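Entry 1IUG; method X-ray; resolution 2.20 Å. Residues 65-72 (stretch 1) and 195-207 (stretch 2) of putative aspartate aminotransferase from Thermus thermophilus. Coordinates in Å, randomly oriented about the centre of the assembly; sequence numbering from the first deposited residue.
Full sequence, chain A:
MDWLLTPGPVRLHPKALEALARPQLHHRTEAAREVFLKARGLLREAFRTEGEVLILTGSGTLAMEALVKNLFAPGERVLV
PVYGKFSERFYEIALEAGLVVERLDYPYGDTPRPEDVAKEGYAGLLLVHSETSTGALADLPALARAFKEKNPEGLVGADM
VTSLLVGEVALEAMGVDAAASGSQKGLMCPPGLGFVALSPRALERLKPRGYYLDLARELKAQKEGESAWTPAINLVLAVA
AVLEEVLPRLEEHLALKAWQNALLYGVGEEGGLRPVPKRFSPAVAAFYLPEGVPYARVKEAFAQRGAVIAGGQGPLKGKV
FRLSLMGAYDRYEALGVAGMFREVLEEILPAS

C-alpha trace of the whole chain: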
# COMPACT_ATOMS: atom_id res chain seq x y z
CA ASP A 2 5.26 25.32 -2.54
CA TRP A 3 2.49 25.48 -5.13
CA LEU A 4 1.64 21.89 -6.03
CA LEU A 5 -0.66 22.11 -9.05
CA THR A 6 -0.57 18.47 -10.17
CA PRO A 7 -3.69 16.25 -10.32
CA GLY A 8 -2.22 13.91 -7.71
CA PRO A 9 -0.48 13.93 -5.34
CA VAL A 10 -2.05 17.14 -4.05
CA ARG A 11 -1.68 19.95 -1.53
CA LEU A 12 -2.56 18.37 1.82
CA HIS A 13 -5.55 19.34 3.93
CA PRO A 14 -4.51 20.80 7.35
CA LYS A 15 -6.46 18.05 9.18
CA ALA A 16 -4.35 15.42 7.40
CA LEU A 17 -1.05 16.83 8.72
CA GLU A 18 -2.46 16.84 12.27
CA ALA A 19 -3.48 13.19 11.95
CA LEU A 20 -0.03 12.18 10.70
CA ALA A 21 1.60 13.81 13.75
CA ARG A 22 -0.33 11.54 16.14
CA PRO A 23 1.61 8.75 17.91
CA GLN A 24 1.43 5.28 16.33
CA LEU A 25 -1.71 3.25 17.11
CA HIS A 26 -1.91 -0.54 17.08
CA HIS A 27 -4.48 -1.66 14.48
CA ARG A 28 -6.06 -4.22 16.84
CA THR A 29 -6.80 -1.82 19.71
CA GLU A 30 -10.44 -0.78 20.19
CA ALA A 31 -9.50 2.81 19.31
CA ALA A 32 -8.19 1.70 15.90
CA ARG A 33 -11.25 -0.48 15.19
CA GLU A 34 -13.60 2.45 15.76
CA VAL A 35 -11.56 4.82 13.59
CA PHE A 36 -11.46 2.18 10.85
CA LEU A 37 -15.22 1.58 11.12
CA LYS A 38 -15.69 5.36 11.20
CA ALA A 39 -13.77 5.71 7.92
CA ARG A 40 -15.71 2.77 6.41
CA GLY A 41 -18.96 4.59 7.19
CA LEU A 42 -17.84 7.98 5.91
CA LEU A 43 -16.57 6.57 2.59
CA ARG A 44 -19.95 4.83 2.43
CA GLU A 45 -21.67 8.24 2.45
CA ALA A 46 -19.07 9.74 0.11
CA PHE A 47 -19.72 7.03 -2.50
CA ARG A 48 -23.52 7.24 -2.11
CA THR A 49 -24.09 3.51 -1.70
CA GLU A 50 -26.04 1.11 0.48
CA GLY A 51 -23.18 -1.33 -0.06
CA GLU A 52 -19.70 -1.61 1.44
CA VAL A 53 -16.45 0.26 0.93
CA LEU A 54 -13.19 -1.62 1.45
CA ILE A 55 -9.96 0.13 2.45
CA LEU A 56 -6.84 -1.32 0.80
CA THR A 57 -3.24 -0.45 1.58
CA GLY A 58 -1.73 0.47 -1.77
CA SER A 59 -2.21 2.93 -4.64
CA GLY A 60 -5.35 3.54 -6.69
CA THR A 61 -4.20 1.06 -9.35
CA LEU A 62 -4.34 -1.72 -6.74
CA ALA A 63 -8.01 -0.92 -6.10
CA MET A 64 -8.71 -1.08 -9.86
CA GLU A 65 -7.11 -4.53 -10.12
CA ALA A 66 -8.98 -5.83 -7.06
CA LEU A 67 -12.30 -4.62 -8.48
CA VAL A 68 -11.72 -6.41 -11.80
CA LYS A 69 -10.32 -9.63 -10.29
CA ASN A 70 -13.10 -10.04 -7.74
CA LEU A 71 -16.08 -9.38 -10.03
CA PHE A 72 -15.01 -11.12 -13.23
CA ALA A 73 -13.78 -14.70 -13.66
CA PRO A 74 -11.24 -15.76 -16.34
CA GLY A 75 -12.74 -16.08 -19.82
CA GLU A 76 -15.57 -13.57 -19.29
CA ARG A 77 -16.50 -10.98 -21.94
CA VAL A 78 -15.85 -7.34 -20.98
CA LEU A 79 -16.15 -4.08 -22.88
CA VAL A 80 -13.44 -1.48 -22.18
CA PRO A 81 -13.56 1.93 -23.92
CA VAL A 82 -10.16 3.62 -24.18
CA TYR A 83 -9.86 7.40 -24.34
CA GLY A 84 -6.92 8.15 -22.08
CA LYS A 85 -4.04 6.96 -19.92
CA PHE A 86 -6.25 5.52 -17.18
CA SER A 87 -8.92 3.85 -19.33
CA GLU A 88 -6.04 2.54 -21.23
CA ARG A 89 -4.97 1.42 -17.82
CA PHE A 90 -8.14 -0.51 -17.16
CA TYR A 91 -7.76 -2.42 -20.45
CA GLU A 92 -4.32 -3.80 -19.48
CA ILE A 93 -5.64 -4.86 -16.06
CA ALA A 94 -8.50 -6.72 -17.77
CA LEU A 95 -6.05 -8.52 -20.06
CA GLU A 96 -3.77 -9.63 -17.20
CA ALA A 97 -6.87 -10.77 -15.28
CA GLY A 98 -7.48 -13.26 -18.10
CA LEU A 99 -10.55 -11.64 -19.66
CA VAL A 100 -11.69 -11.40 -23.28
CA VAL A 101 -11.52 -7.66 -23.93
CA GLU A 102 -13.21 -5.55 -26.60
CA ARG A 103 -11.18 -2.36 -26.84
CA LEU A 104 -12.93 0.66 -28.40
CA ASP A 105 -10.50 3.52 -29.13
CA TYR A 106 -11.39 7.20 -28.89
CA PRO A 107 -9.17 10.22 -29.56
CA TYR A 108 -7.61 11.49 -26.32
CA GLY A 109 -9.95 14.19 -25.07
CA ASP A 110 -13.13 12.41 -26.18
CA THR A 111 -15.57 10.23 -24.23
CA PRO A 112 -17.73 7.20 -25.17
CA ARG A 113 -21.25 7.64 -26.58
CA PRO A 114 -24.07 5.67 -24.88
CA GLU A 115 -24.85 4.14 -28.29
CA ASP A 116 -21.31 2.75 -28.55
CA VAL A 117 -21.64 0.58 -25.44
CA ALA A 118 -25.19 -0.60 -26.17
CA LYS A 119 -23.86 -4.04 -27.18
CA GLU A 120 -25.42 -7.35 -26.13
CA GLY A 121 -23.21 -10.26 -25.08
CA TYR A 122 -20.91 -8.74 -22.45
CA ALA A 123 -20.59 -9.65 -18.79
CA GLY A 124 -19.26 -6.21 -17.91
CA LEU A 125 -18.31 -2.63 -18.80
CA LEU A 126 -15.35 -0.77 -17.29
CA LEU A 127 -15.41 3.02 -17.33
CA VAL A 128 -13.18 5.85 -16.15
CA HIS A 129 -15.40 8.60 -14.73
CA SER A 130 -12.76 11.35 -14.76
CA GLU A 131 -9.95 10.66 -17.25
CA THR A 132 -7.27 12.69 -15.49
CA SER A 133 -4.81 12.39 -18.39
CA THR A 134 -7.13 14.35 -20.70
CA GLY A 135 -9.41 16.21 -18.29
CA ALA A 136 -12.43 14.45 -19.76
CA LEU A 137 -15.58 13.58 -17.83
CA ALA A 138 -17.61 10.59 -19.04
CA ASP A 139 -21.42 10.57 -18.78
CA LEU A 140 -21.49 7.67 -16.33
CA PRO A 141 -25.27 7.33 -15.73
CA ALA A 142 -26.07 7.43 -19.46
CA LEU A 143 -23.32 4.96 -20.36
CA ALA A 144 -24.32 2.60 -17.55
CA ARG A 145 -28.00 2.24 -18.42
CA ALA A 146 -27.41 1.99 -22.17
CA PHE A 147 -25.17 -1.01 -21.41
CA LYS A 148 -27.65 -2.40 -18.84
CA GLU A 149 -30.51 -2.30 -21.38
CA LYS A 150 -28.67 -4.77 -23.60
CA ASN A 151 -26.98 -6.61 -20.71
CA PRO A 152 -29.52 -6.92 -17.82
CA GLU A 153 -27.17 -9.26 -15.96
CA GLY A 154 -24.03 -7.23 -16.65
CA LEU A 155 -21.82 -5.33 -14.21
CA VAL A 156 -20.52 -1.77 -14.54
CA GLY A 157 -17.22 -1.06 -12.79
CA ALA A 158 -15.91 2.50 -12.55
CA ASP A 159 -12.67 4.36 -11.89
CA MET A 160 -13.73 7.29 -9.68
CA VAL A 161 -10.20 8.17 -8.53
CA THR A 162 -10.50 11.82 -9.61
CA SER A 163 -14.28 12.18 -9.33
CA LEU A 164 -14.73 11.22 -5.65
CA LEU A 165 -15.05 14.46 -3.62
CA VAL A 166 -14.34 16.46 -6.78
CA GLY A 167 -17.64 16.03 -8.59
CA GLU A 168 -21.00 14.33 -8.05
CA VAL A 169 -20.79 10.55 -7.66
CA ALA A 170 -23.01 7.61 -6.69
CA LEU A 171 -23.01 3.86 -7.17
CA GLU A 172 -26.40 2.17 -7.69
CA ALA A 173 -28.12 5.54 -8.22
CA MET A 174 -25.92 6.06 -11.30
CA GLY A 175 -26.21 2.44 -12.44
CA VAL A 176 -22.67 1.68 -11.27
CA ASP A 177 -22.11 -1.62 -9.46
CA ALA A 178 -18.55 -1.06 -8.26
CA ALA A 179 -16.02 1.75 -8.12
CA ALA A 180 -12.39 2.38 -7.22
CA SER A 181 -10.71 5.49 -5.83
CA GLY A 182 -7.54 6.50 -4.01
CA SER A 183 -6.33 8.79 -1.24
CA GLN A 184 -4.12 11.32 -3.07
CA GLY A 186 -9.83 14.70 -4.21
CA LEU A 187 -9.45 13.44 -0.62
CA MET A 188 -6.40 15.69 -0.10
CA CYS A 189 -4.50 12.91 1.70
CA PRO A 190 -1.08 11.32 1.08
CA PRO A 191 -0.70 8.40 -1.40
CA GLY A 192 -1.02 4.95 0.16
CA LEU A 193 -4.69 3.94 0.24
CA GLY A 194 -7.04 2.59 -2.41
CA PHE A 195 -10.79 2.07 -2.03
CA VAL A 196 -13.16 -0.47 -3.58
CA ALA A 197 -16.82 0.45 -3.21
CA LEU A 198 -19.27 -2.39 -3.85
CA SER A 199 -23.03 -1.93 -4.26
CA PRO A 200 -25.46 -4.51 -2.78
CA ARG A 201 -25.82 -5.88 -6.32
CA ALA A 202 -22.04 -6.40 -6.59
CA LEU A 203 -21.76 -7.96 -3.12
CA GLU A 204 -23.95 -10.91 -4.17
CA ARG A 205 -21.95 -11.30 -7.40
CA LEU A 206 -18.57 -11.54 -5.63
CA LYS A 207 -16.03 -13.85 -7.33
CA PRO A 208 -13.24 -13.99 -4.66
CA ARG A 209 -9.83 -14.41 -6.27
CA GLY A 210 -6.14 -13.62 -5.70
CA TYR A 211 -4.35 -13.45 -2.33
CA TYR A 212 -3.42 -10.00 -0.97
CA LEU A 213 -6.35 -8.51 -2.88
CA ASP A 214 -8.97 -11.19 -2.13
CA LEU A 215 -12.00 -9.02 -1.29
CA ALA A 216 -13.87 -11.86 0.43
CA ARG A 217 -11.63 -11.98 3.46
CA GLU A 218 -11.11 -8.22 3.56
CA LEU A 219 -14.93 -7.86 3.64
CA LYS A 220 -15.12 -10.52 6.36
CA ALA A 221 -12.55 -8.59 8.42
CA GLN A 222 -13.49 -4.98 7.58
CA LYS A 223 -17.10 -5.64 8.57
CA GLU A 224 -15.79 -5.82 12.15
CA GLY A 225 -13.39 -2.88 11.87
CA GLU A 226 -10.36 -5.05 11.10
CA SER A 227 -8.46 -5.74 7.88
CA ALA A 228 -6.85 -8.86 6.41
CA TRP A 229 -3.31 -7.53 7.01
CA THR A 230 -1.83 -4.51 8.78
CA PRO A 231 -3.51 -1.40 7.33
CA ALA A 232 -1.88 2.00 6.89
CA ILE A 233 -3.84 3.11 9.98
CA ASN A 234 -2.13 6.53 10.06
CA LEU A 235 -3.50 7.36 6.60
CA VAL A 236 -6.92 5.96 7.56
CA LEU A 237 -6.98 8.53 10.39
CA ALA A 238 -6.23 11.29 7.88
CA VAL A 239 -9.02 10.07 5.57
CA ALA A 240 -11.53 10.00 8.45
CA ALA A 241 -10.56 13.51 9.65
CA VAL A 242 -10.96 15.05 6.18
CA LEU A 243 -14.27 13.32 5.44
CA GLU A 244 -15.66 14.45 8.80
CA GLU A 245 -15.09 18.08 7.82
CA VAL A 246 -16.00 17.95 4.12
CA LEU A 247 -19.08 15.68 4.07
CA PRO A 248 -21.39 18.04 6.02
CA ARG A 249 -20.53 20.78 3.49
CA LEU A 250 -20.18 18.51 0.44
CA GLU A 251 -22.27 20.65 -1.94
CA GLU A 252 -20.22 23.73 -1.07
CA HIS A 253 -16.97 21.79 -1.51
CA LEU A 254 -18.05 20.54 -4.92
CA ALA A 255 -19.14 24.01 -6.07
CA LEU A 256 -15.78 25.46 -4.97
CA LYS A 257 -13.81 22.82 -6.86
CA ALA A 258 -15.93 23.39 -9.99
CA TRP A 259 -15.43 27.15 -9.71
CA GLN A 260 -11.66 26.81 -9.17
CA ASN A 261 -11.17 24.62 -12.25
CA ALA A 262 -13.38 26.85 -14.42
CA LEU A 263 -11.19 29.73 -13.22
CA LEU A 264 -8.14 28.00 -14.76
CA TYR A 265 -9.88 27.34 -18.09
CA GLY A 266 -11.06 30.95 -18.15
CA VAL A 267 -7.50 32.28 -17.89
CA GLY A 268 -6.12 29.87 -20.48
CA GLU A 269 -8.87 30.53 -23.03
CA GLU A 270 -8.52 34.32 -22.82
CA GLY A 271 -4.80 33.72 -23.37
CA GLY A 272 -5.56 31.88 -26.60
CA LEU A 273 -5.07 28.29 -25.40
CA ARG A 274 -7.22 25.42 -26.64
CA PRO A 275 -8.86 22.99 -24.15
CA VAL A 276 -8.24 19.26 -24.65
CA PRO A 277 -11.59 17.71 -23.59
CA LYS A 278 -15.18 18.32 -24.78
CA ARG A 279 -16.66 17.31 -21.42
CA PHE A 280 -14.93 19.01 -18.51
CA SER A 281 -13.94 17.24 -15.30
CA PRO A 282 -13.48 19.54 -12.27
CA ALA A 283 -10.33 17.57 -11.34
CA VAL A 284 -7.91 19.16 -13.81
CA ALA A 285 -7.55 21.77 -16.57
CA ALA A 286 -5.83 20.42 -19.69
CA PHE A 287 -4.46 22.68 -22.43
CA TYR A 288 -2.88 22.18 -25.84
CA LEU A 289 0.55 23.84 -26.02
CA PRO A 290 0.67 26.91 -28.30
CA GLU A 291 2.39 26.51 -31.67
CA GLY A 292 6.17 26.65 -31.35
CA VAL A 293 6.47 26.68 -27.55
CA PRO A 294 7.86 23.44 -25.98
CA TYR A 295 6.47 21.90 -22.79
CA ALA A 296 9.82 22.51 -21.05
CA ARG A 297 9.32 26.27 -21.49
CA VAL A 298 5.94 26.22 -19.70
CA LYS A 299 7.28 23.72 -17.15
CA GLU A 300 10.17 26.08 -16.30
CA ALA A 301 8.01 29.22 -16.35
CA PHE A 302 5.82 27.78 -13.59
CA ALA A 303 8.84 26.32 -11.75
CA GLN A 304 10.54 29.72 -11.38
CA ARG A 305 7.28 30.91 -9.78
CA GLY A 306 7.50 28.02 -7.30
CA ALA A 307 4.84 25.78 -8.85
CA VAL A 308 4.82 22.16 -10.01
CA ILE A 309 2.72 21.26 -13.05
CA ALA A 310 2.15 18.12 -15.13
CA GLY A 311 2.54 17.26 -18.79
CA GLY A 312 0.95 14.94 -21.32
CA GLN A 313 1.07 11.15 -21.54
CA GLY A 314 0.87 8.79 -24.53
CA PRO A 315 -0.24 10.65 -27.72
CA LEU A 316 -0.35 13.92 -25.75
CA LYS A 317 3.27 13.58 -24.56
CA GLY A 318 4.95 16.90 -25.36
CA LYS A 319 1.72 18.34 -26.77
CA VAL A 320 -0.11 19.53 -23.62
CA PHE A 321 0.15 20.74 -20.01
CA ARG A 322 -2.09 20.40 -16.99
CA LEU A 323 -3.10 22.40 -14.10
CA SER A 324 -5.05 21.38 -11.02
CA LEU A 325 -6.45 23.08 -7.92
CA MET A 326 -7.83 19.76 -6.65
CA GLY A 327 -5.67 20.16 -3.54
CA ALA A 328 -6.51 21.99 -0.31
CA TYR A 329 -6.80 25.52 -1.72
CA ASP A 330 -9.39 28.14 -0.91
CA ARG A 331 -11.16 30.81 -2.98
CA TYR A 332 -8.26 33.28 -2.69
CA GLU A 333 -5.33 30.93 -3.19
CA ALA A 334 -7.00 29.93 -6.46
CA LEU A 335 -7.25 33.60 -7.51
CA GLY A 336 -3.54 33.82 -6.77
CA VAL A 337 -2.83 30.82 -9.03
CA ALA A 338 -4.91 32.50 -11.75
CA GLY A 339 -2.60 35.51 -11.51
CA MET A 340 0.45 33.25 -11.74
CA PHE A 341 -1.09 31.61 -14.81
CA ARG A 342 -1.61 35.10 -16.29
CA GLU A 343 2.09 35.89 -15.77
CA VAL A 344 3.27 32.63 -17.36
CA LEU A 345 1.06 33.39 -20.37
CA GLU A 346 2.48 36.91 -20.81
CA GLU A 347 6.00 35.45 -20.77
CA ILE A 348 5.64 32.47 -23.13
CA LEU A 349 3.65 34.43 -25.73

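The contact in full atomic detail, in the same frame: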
# COMPACT_ATOMS: atom_id res chain seq x y z
N GLU A 65 -7.40 -3.12 -9.88
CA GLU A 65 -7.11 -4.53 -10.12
C GLU A 65 -7.99 -5.43 -9.25
O GLU A 65 -8.48 -6.45 -9.72
CB GLU A 65 -5.64 -4.84 -9.85
CG GLU A 65 -5.28 -6.31 -10.06
CD GLU A 65 -3.78 -6.59 -9.99
OE1 GLU A 65 -2.99 -5.66 -10.24
OE2 GLU A 65 -3.41 -7.74 -9.70
N ALA A 66 -8.17 -5.04 -7.99
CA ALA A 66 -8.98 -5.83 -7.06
C ALA A 66 -10.44 -5.86 -7.49
O ALA A 66 -11.12 -6.88 -7.32
CB ALA A 66 -8.86 -5.27 -5.66
N LEU A 67 -10.92 -4.74 -8.02
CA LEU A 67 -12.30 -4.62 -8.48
C LEU A 67 -12.53 -5.60 -9.63
O LEU A 67 -13.48 -6.38 -9.60
CB LEU A 67 -12.58 -3.19 -8.95
CG LEU A 67 -13.98 -2.78 -9.44
CD1 LEU A 67 -14.11 -1.28 -9.34
CD2 LEU A 67 -14.24 -3.24 -10.89
N VAL A 68 -11.64 -5.55 -10.62
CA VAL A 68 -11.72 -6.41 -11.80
C VAL A 68 -11.60 -7.90 -11.48
O VAL A 68 -12.43 -8.70 -11.93
CB VAL A 68 -10.65 -6.00 -12.85
CG1 VAL A 68 -10.64 -6.97 -14.03
CG2 VAL A 68 -10.90 -4.58 -13.33
N LYS A 69 -10.59 -8.25 -10.70
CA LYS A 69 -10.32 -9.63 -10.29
C LYS A 69 -11.46 -10.28 -9.50
O LYS A 69 -11.76 -11.45 -9.68
CB LYS A 69 -9.07 -9.69 -9.39
CG LYS A 69 -7.72 -9.53 -10.06
CD LYS A 69 -7.47 -10.60 -11.09
CE LYS A 69 -6.11 -10.47 -11.75
NZ LYS A 69 -5.31 -9.33 -11.23
N ASN A 70 -12.05 -9.51 -8.59
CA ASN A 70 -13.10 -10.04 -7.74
C ASN A 70 -14.53 -10.01 -8.26
O ASN A 70 -15.44 -10.49 -7.58
CB ASN A 70 -13.03 -9.37 -6.36
CG ASN A 70 -11.80 -9.79 -5.58
OD1 ASN A 70 -11.87 -10.63 -4.69
ND2 ASN A 70 -10.66 -9.20 -5.91
N LEU A 71 -14.74 -9.45 -9.45
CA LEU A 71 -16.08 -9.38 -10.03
C LEU A 71 -16.18 -10.11 -11.36
O LEU A 71 -17.28 -10.37 -11.84
CB LEU A 71 -16.52 -7.93 -10.21
CG LEU A 71 -16.89 -7.20 -8.92
CD1 LEU A 71 -17.18 -5.75 -9.23
CD2 LEU A 71 -18.09 -7.87 -8.27
N PHE A 72 -15.04 -10.43 -11.95
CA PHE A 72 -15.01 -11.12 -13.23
C PHE A 72 -14.07 -12.33 -13.17
O PHE A 72 -12.94 -12.23 -12.68
CB PHE A 72 -14.57 -10.16 -14.35
CG PHE A 72 -15.46 -8.97 -14.50
CD1 PHE A 72 -15.10 -7.73 -13.96
CD2 PHE A 72 -16.67 -9.07 -15.18
CE1 PHE A 72 -15.94 -6.62 -14.08
CE2 PHE A 72 -17.52 -7.97 -15.32
CZ PHE A 72 -17.15 -6.74 -14.76
N PHE A 195 -9.47 2.48 -2.51
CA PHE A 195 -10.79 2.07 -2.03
C PHE A 195 -11.62 1.36 -3.10
O PHE A 195 -11.65 1.77 -4.26
CB PHE A 195 -11.58 3.27 -1.51
CG PHE A 195 -10.79 4.19 -0.64
CD1 PHE A 195 -10.26 5.37 -1.15
CD2 PHE A 195 -10.54 3.87 0.69
CE1 PHE A 195 -9.49 6.21 -0.36
CE2 PHE A 195 -9.77 4.70 1.49
CZ PHE A 195 -9.24 5.87 0.97
N VAL A 196 -12.28 0.29 -2.69
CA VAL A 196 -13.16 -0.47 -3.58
C VAL A 196 -14.55 -0.40 -2.96
O VAL A 196 -14.78 -0.90 -1.85
CB VAL A 196 -12.74 -1.95 -3.71
CG1 VAL A 196 -13.71 -2.67 -4.65
CG2 VAL A 196 -11.33 -2.06 -4.26
N ALA A 197 -15.44 0.31 -3.65
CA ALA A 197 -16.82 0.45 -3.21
C ALA A 197 -17.65 -0.56 -3.99
O ALA A 197 -17.59 -0.61 -5.21
CB ALA A 197 -17.32 1.87 -3.46
N LEU A 198 -18.42 -1.36 -3.26
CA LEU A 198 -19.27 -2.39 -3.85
C LEU A 198 -20.74 -2.19 -3.47
O LEU A 198 -21.08 -2.13 -2.28
CB LEU A 198 -18.82 -3.77 -3.37
CG LEU A 198 -17.38 -4.19 -3.67
CD1 LEU A 198 -16.96 -5.33 -2.77
CD2 LEU A 198 -17.22 -4.56 -5.14
N SER A 199 -21.60 -2.09 -4.48
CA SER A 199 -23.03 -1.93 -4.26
C SER A 199 -23.60 -3.27 -3.79
O SER A 199 -22.93 -4.31 -3.88
CB SER A 199 -23.71 -1.52 -5.58
OG SER A 199 -23.68 -2.58 -6.51
N PRO A 200 -24.84 -3.26 -3.25
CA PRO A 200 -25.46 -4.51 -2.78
C PRO A 200 -25.49 -5.55 -3.90
O PRO A 200 -25.23 -6.73 -3.68
CB PRO A 200 -26.86 -4.06 -2.38
CG PRO A 200 -26.62 -2.66 -1.89
CD PRO A 200 -25.69 -2.10 -2.94
N ARG A 201 -25.76 -5.07 -5.11
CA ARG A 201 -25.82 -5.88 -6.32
C ARG A 201 -24.48 -6.61 -6.50
O ARG A 201 -24.44 -7.84 -6.65
CB ARG A 201 -26.08 -4.92 -7.50
CG ARG A 201 -26.98 -5.39 -8.64
CD ARG A 201 -26.47 -6.61 -9.37
NE ARG A 201 -27.08 -6.73 -10.70
CZ ARG A 201 -26.59 -6.18 -11.81
NH1 ARG A 201 -25.48 -5.46 -11.77
NH2 ARG A 201 -27.19 -6.38 -12.97
N ALA A 202 -23.39 -5.85 -6.43
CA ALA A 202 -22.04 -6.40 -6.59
C ALA A 202 -21.62 -7.36 -5.49
O ALA A 202 -20.89 -8.32 -5.74
CB ALA A 202 -21.03 -5.26 -6.71
N LEU A 203 -22.09 -7.11 -4.27
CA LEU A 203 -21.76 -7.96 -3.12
C LEU A 203 -22.23 -9.40 -3.29
O LEU A 203 -21.55 -10.33 -2.87
CB LEU A 203 -22.33 -7.35 -1.83
CG LEU A 203 -21.69 -6.06 -1.33
CD1 LEU A 203 -22.51 -5.46 -0.20
CD2 LEU A 203 -20.26 -6.32 -0.87
N GLU A 204 -23.39 -9.58 -3.93
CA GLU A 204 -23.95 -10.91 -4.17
C GLU A 204 -23.28 -11.61 -5.35
O GLU A 204 -23.34 -12.83 -5.47
CB GLU A 204 -25.45 -10.81 -4.45
CG GLU A 204 -26.25 -10.14 -3.34
CD GLU A 204 -27.70 -9.93 -3.73
OE1 GLU A 204 -28.58 -10.56 -3.09
OE2 GLU A 204 -27.97 -9.13 -4.65
N ARG A 205 -22.63 -10.82 -6.20
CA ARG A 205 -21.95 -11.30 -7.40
C ARG A 205 -20.45 -11.54 -7.18
O ARG A 205 -19.73 -11.88 -8.12
CB ARG A 205 -22.13 -10.26 -8.51
CG ARG A 205 -23.57 -9.94 -8.89
CD ARG A 205 -24.31 -11.16 -9.40
NE ARG A 205 -23.82 -11.52 -10.73
CZ ARG A 205 -24.14 -10.89 -11.86
NH1 ARG A 205 -24.98 -9.86 -11.83
NH2 ARG A 205 -23.59 -11.25 -13.01
N LEU A 206 -19.99 -11.39 -5.95
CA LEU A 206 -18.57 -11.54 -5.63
C LEU A 206 -17.89 -12.85 -6.05
O LEU A 206 -18.32 -13.94 -5.67
CB LEU A 206 -18.34 -11.28 -4.14
CG LEU A 206 -16.96 -10.75 -3.76
CD1 LEU A 206 -16.74 -9.39 -4.42
CD2 LEU A 206 -16.84 -10.62 -2.25
N LYS A 207 -16.82 -12.72 -6.84
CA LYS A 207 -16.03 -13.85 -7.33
C LYS A 207 -14.64 -13.73 -6.69
O LYS A 207 -13.67 -13.38 -7.37
CB LYS A 207 -15.85 -13.77 -8.85
CG LYS A 207 -17.09 -13.89 -9.74
CD LYS A 207 -17.81 -15.21 -9.56
CE LYS A 207 -19.04 -15.32 -10.47
NZ LYS A 207 -19.27 -14.13 -11.34
O HOH W 1 -19.46 -11.35 -10.60

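A small helix-against-strand-and-loop contact, apolar between side chains, that touches the intervening short helix at A202 and is fastened at one end by a single direct backbone hydrogen bond and a bridging water. Stretch 1 is mostly helix, continuing one that begins earlier in the chain; stretch 2 runs from the end of a strand (195-198) through a short helix (200-204) into a loop. The touching residues lie at least 127 positions apart in sequence, and together the two stretches bury 413 Å². The axes of helix 65-71 and strand 195-198 approach to 9.0 Å, with their N-to-C directions 40° apart, a spacing filled by side chains and too wide for main-chain hydrogen bonds between the two. At the far end the backbones draw together: the CA atoms of N70 and K207 are 4.8 Å apart, against 6.5 Å for those of L67 and V196.

On the strand, V196 points its CB toward the helix and meets two successive residues there, its CG2 lying 4.3 Å from A66 CB and its CG1 4.5 Å from L67 CB. A197 next to it points away, as the alternation of a strand requires. L71 has the largest share of the buried area. Its CA-to-CB bond points away from stretch 2, but with chi1 m and chi2 t the end of the side chain comes nearer. There L71 CD1 sits 4.3 Å from L198 CD2, while L71 CD2 lies 4.2 Å from A202 CB and 4.4 Å from L206 CD1. One leucine thus touches strand, helix and loop, by dispersion and the exclusion of water rather than by any directional bond.

The polar link comes in the loop beyond the short helix. K207 N donates to N70 O at 2.7 Å, with an N-H...acceptor angle of 157°, pinning the loop to the end of stretch 1. The same two residues also make a CA-H...O contact, N70 CA to K207 O at 3.4 Å. N70 O and K207 O, also 3.4 Å apart, are both acceptors and do not bond to each other. Beside this link, L206 CD1 rests 3.6 Å from N70 O and 4.2 Å from N70 CB.

Water 1 adds a second tie: it lies 2.7 Å from L71 O and 2.6 Å from R205 O, close enough to hydrogen-bond to either, and accepts from K207 NZ at 2.9 Å, so the lysine amine is linked to L71 O through one water, while K207 CG lies 4.1 Å from the same L71 O.

Polar groups are also paired within each stretch. N70 ND2 donates to A66 O at 2.8 Å, turning the asparagine amide back along its own helix, and K69 NZ forms a salt bridge with E65 OE2 at 2.9 Å, one turn back. In stretch 2, S199 OG accepts from A202 N at 3.3 Å, an N-terminal cap that satisfies a free amide in the first turn of the helix carrying A202.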